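Local coordinates for protein trehalose-6-phosphate phosphatase (Candida albicans, PDB 5DXF) that is a member of glycosyltransferase family 20, a family of the GT-B clan, whose enzymes are built from two Rossmann-like domains, at residues F353-F356 with L357-P361. Numbering follows the deposited sequence.
Sequences FEIF and LDMYP
Leu-357 lays its CD1 methyl over one face of the Phe-353 ring, a CH-pi contact 4.0 Å from CD1 to the ring centroid and offset toward the rim. Its other methyl, CD2, reaches both rings, lying 4.0 Å from Phe-356 CD2 and equally near Phe-353 CE1. Three residues apart, the phenylalanines start from the same flank of the helix, and with CG anti to the backbone N in both (chi1 179° and 165°) their rings stay on that side. One turn on, the Tyr-360 ring approaches Phe-356 obliquely, planes 43° apart, with Tyr-360 CD2 3.6 Å from Phe-356 CD1; the edge of the tyrosine ring also lies against Phe-356 O. On another flank Ile-355 CG2 touches Met-359 SD at 3.7 Å. Glu-354 and Asp-358 run side by side, their like charges probably eased by the salt bridge of Glu-354 to Arg-393. Successive i to i+4 backbone bonds hold this spacing; the last, Tyr-360 N to Phe-356 O at 3.2 Å, closes the helix, Tyr-360 being the first residue to leave helical phi/psi. Arg-364 binds the carbonyl oxygens of Leu-357 and Asp-358 at this C-terminal end. Helix 346-359 is the crossover between strands 332-339 and 367-374 in a beta-alpha-beta unit, as in the Rossmann-like domains of the GT-B fold: Phe-353 and Phe-356 rest on strand 367-374, Leu-357 meets helix 381-398, and Ile-355, Phe-356, Met-359 and Tyr-360 touch helix 478-489.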
ATOM      1  N   PHE A 353      15.545  17.714  -2.500  1.00 53.58           N
ATOM      2  CA  PHE A 353      16.895  17.371  -2.066  1.00 53.21           C
ATOM      3  C   PHE A 353      17.931  18.228  -2.775  1.00 52.31           C
ATOM      4  O   PHE A 353      18.894  18.694  -2.161  1.00 53.33           O
ATOM      5  CB  PHE A 353      17.186  15.890  -2.314  1.00 51.90           C
ATOM      6  CG  PHE A 353      18.570  15.468  -1.908  1.00 48.23           C
ATOM      7  CD1 PHE A 353      19.074  15.804  -0.660  1.00 55.30           C
ATOM      8  CD2 PHE A 353      19.361  14.720  -2.765  1.00 49.37           C
ATOM      9  CE1 PHE A 353      20.347  15.411  -0.281  1.00 47.33           C
ATOM     10  CE2 PHE A 353      20.632  14.324  -2.391  1.00 41.71           C
ATOM     11  CZ  PHE A 353      21.126  14.670  -1.148  1.00 48.98           C
ATOM     12  N   GLU A 354      17.732  18.428  -4.073  1.00 43.37           N
ATOM     13  CA  GLU A 354      18.614  19.289  -4.844  1.00 48.71           C
ATOM     14  C   GLU A 354      18.593  20.712  -4.303  1.00 54.27           C
ATOM     15  O   GLU A 354      19.649  21.297  -4.061  1.00 62.85           O
ATOM     16  CB  GLU A 354      18.222  19.286  -6.318  1.00 55.71           C
ATOM     17  CG  GLU A 354      19.055  20.238  -7.153  1.00 62.01           C
ATOM     18  CD  GLU A 354      18.695  20.188  -8.616  1.00 62.48           C
ATOM     19  OE1 GLU A 354      17.613  19.658  -8.945  1.00 59.87           O
ATOM     20  OE2 GLU A 354      19.494  20.675  -9.446  1.00 63.21           O
ATOM     21  N   ILE A 355      17.394  21.263  -4.122  1.00 54.32           N
ATOM     22  CA  ILE A 355      17.256  22.596  -3.539  1.00 59.34           C
ATOM     23  C   ILE A 355      17.977  22.656  -2.193  1.00 56.57           C
ATOM     24  O   ILE A 355      18.671  23.628  -1.894  1.00 54.21           O
ATOM     25  CB  ILE A 355      15.776  22.998  -3.345  1.00 59.22           C
ATOM     26  CG1 ILE A 355      15.044  23.050  -4.687  1.00 61.49           C
ATOM     27  CG2 ILE A 355      15.680  24.352  -2.662  1.00 54.03           C
ATOM     28  CD1 ILE A 355      15.334  24.304  -5.493  1.00 67.62           C
ATOM     29  N   PHE A 356      17.823  21.600  -1.399  1.00 57.41           N
ATOM     30  CA  PHE A 356      18.470  21.505  -0.092  1.00 58.44           C
ATOM     31  C   PHE A 356      19.983  21.588  -0.195  1.00 60.53           C
ATOM     32  O   PHE A 356      20.629  22.264   0.604  1.00 60.74           O
ATOM     33  CB  PHE A 356      18.065  20.206   0.608  1.00 55.89           C
ATOM     34  CG  PHE A 356      18.941  19.842   1.778  1.00 59.97           C
ATOM     35  CD1 PHE A 356      18.818  20.502   2.990  1.00 63.47           C
ATOM     36  CD2 PHE A 356      19.876  18.824   1.667  1.00 58.98           C
ATOM     37  CE1 PHE A 356      19.621  20.161   4.068  1.00 60.97           C
ATOM     38  CE2 PHE A 356      20.679  18.479   2.741  1.00 61.12           C
ATOM     39  CZ  PHE A 356      20.550  19.147   3.942  1.00 59.16           C
ATOM     40  N   LEU A 357      20.546  20.893  -1.178  1.00 55.61           N
ATOM     41  CA  LEU A 357      21.984  20.943  -1.408  1.00 57.56           C
ATOM     42  C   LEU A 357      22.416  22.321  -1.900  1.00 68.03           C
ATOM     43  O   LEU A 357      23.515  22.783  -1.593  1.00 59.40           O
ATOM     44  CB  LEU A 357      22.403  19.865  -2.407  1.00 57.03           C
ATOM     45  CG  LEU A 357      22.294  18.428  -1.892  1.00 53.18           C
ATOM     46  CD1 LEU A 357      22.783  17.441  -2.938  1.00 53.90           C
ATOM     47  CD2 LEU A 357      23.073  18.267  -0.596  1.00 54.40           C
ATOM     48  N   ASP A 358      21.522  22.950  -2.651  1.00 64.49           N
ATOM     49  CA  ASP A 358      21.722  24.286  -3.173  1.00 63.76           C
ATOM     50  C   ASP A 358      21.817  25.347  -2.103  1.00 65.70           C
ATOM     51  O   ASP A 358      22.659  26.225  -2.165  1.00 71.80           O
ATOM     52  CB  ASP A 358      20.558  24.632  -4.085  1.00 20.00           C
ATOM     53  CG  ASP A 358      20.906  24.506  -5.533  1.00 20.00           C
ATOM     54  OD1 ASP A 358      21.544  25.425  -6.063  1.00 20.00           O
ATOM     55  OD2 ASP A 358      20.539  23.497  -6.150  1.00 20.00           O
ATOM     56  N   MET A 359      20.938  25.253  -1.121  1.00 62.58           N
ATOM     57  CA  MET A 359      20.783  26.260  -0.077  1.00 62.73           C
ATOM     58  C   MET A 359      21.812  26.148   1.044  1.00 70.66           C
ATOM     59  O   MET A 359      22.225  27.157   1.613  1.00 72.27           O
ATOM     60  CB  MET A 359      19.378  26.180   0.522  1.00 71.82           C
ATOM     61  CG  MET A 359      18.269  26.589  -0.432  1.00 67.62           C
ATOM     62  SD  MET A 359      16.631  26.333   0.274  1.00 69.37           S
ATOM     63  CE  MET A 359      16.762  27.266   1.798  1.00 63.03           C
ATOM     64  N   TYR A 360      22.220  24.924   1.362  1.00 67.70           N
ATOM     65  CA  TYR A 360      23.096  24.701   2.508  1.00 70.35           C
ATOM     66  C   TYR A 360      24.428  24.067   2.118  1.00 71.38           C
ATOM     67  O   TYR A 360      24.514  22.852   1.940  1.00 70.83           O
ATOM     68  CB  TYR A 360      22.386  23.827   3.546  1.00 65.17           C
ATOM     69  CG  TYR A 360      21.030  24.360   3.948  1.00 70.74           C
ATOM     70  CD1 TYR A 360      20.911  25.348   4.916  1.00 66.24           C
ATOM     71  CD2 TYR A 360      19.870  23.881   3.354  1.00 69.85           C
ATOM     72  CE1 TYR A 360      19.674  25.842   5.284  1.00 70.89           C
ATOM     73  CE2 TYR A 360      18.628  24.367   3.715  1.00 69.02           C
ATOM     74  CZ  TYR A 360      18.536  25.347   4.680  1.00 71.76           C
ATOM     75  OH  TYR A 360      17.302  25.834   5.044  1.00 68.09           O
ATOM     76  N   PRO A 361      25.473  24.899   1.989  1.00 70.11           N
ATOM     77  CA  PRO A 361      26.841  24.445   1.716  1.00 68.75           C
ATOM     78  C   PRO A 361      27.395  23.595   2.854  1.00 69.18           C
ATOM     79  O   PRO A 361      28.316  22.804   2.651  1.00 69.27           O
ATOM     80  CB  PRO A 361      27.632  25.753   1.585  1.00 69.68           C
ATOM     81  CG  PRO A 361      26.609  26.800   1.304  1.00 69.91           C
ATOM     82  CD  PRO A 361      25.382  26.368   2.038  1.00 69.98           C
TER